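Local coordinates for protein probable ribosomal RNA small subunit methyltransferase (Thermus thermophilus, PDB 3DMF) that probably uses S-adenosylmethionine to methylate a nucleotide base of the small-subunit ribosomal RNA, at residues I302-P307 / G334-V339. Residues are numbered along the deposited sequence; the frame is centred on the assembly and turned at random.
Sequences IVTNPP and GVFFLV. With SAM (S-adenosylmethionine), chain H.
Thr304 holds OG1 opposite its backbone N (chi1 -173°), which leaves CG2 between N and the carbonyl carbon, where it reaches the ring of Phe336 obliquely, 3.6 Å from CE1; Phe336 has its own CG anti to N (-179°). Thr304 pairs with Leu338, and Ile302 with Phe336, on neighbouring parallel strands of a Rossmann-like class I methyltransferase sheet, and 302-307 carries its Asn-Pro-Pro motif. Four backbone hydrogen bonds join the strands, among them Phe337 N to Ile302 O at 2.9 Å. Beta-branched Ile302 and Thr304 suit the extended chain; the threonine's methyl serves the apolar layer beneath helix 317-329, while OG1 bonds to Leu240 O. Pro306 has no N-H to offer a neighbouring strand, which suits the point where the chain leaves the sheet, and sets its CG 3.8 Å from Leu338 CD1. Asn305 binds S-adenosylmethionine and also guanosine: its amide, 3.7 Å from Val339 CG1 at CG, gives ND2 to Ser216 OG, itself a ligand of the cofactor. Were Asn305 an alanine, Ser216 OG would probably lose its amide mate, and Val339 CG1 the packing against CG. Asn305 O lies 3.2 Å from the cofactor's methyl carbon CE, and one water bridges Pro306 O and Val339 O, 2.9 Å from each.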
loop_
_atom_site.group_PDB
_atom_site.type_symbol
_atom_site.label_atom_id
_atom_site.label_comp_id
_atom_site.label_asym_id
_atom_site.label_seq_id
_atom_site.Cartn_x
_atom_site.Cartn_y
_atom_site.Cartn_z
ATOM N N ILE A 302 12.437 10.163 13.883
ATOM C CA ILE A 302 11.505 9.318 13.121
ATOM C C ILE A 302 10.153 10.012 13.068
ATOM O O ILE A 302 9.710 10.545 14.075
ATOM C CB ILE A 302 11.450 7.870 13.694
ATOM C CG1 ILE A 302 12.848 7.237 13.583
ATOM C CG2 ILE A 302 10.395 7.019 12.954
ATOM C CD1 ILE A 302 12.967 5.813 14.135
ATOM N N VAL A 303 9.541 10.058 11.879
ATOM C CA VAL A 303 8.247 10.725 11.682
ATOM C C VAL A 303 7.276 9.771 11.036
ATOM O O VAL A 303 7.691 8.911 10.260
ATOM C CB VAL A 303 8.347 12.022 10.806
ATOM C CG1 VAL A 303 9.211 13.064 11.481
ATOM C CG2 VAL A 303 8.829 11.711 9.393
ATOM N N THR A 304 5.994 9.929 11.348
ATOM C CA THR A 304 4.977 9.118 10.692
ATOM C C THR A 304 3.586 9.715 10.764
ATOM O O THR A 304 3.167 10.219 11.809
ATOM C CB THR A 304 4.964 7.653 11.239
ATOM O OG1 THR A 304 4.064 6.857 10.452
ATOM C CG2 THR A 304 4.541 7.565 12.739
ATOM N N ASN A 305 2.908 9.671 9.618
ATOM C CA ASN A 305 1.447 9.730 9.555
ATOM C C ASN A 305 1.002 8.287 9.241
ATOM O O ASN A 305 1.008 7.885 8.073
ATOM C CB ASN A 305 0.983 10.719 8.477
ATOM C CG ASN A 305 -0.510 10.840 8.423
ATOM O OD1 ASN A 305 -1.218 10.087 9.094
ATOM N ND2 ASN A 305 -1.015 11.792 7.635
ATOM N N PRO A 306 0.680 7.479 10.272
ATOM C CA PRO A 306 0.426 6.051 10.034
ATOM C C PRO A 306 -0.891 5.797 9.331
ATOM O O PRO A 306 -1.794 6.646 9.379
ATOM C CB PRO A 306 0.401 5.436 11.458
ATOM C CG PRO A 306 0.863 6.472 12.358
ATOM C CD PRO A 306 0.595 7.811 11.703
ATOM N N PRO A 307 -1.034 4.619 8.710
ATOM C CA PRO A 307 -2.312 4.270 8.101
ATOM C C PRO A 307 -3.391 4.127 9.174
ATOM O O PRO A 307 -3.078 3.894 10.355
ATOM C CB PRO A 307 -2.027 2.910 7.450
ATOM C CG PRO A 307 -0.887 2.357 8.184
ATOM C CD PRO A 307 -0.050 3.525 8.621
ATOM N N GLY A 334 17.163 10.362 20.497
ATOM C CA GLY A 334 16.402 10.532 19.265
ATOM C C GLY A 334 14.946 10.849 19.562
ATOM O O GLY A 334 14.465 10.605 20.670
ATOM N N VAL A 335 14.239 11.400 18.581
ATOM C CA VAL A 335 12.860 11.813 18.824
ATOM C C VAL A 335 11.900 11.262 17.776
ATOM O O VAL A 335 12.292 11.007 16.633
ATOM C CB VAL A 335 12.707 13.351 18.902
ATOM C CG1 VAL A 335 13.500 13.920 20.089
ATOM C CG2 VAL A 335 13.106 14.015 17.591
ATOM N N PHE A 336 10.651 11.086 18.198
ATOM C CA PHE A 336 9.584 10.492 17.389
ATOM C C PHE A 336 8.400 11.451 17.320
ATOM O O PHE A 336 7.961 11.988 18.356
ATOM C CB PHE A 336 9.157 9.185 18.056
ATOM C CG PHE A 336 8.070 8.424 17.334
ATOM C CD1 PHE A 336 8.098 8.253 15.945
ATOM C CD2 PHE A 336 7.060 7.801 18.065
ATOM C CE1 PHE A 336 7.081 7.505 15.303
ATOM C CE2 PHE A 336 6.060 7.063 17.440
ATOM C CZ PHE A 336 6.071 6.905 16.062
ATOM N N PHE A 337 7.895 11.671 16.101
ATOM C CA PHE A 337 6.679 12.468 15.888
ATOM C C PHE A 337 5.670 11.585 15.174
ATOM O O PHE A 337 5.997 10.973 14.146
ATOM C CB PHE A 337 6.948 13.674 14.989
ATOM C CG PHE A 337 7.871 14.698 15.579
ATOM C CD1 PHE A 337 7.353 15.836 16.190
ATOM C CD2 PHE A 337 9.257 14.549 15.502
ATOM C CE1 PHE A 337 8.181 16.789 16.734
ATOM C CE2 PHE A 337 10.105 15.527 16.045
ATOM C CZ PHE A 337 9.557 16.639 16.660
ATOM N N LEU A 338 4.442 11.547 15.700
ATOM C CA LEU A 338 3.360 10.764 15.107
ATOM C C LEU A 338 2.124 11.631 15.069
ATOM O O LEU A 338 1.840 12.350 16.029
ATOM C CB LEU A 338 3.090 9.503 15.930
ATOM C CG LEU A 338 1.942 8.571 15.517
ATOM C CD1 LEU A 338 2.265 7.143 15.870
ATOM C CD2 LEU A 338 0.641 9.016 16.203
ATOM N N VAL A 339 1.398 11.577 13.953
ATOM C CA VAL A 339 0.144 12.333 13.825
ATOM C C VAL A 339 -1.017 11.379 13.597
ATOM O O VAL A 339 -0.910 10.417 12.826
ATOM C CB VAL A 339 0.225 13.461 12.737
ATOM C CG1 VAL A 339 0.321 12.899 11.347
ATOM C CG2 VAL A 339 -1.007 14.427 12.822
HETATM N N SAM H . 3.688 9.983 4.813
HETATM C CA SAM H . 2.663 10.203 3.744
HETATM C C SAM H . 1.897 11.491 4.025
HETATM O O SAM H . 1.992 11.981 5.146
HETATM O OXT SAM H . 1.199 11.985 3.151
HETATM C CB SAM H . 1.648 9.061 3.646
HETATM C CG SAM H . 0.861 8.794 4.938
HETATM S SD SAM H . -0.442 7.537 4.753
HETATM C CE SAM H . -1.547 7.969 6.125
HETATM C "C5'" SAM H . 0.313 6.040 5.443
HETATM C "C4'" SAM H . 1.281 5.352 4.475
HETATM O "O4'" SAM H . 1.664 4.126 5.105
HETATM C "C3'" SAM H . 0.705 5.031 3.083
HETATM O "O3'" SAM H . 1.523 5.589 2.093
HETATM C "C2'" SAM H . 0.728 3.499 3.081
HETATM O "O2'" SAM H . 0.813 2.876 1.796
HETATM C "C1'" SAM H . 1.879 3.228 4.034
HETATM N N9 SAM H . 1.896 1.847 4.541
HETATM C C8 SAM H . 0.842 0.991 4.774
HETATM N N7 SAM H . 1.342 -0.188 5.246
HETATM C C5 SAM H . 2.695 -0.084 5.294
HETATM C C6 SAM H . 3.707 -0.970 5.658
HETATM N N6 SAM H . 3.491 -2.234 6.035
HETATM N N1 SAM H . 5.002 -0.510 5.597
HETATM C C2 SAM H . 5.332 0.746 5.162
HETATM N N3 SAM H . 4.346 1.637 4.759
HETATM C C4 SAM H . 3.049 1.193 4.856
HETATM O O HOH W 1 -2.624 8.665 11.303
#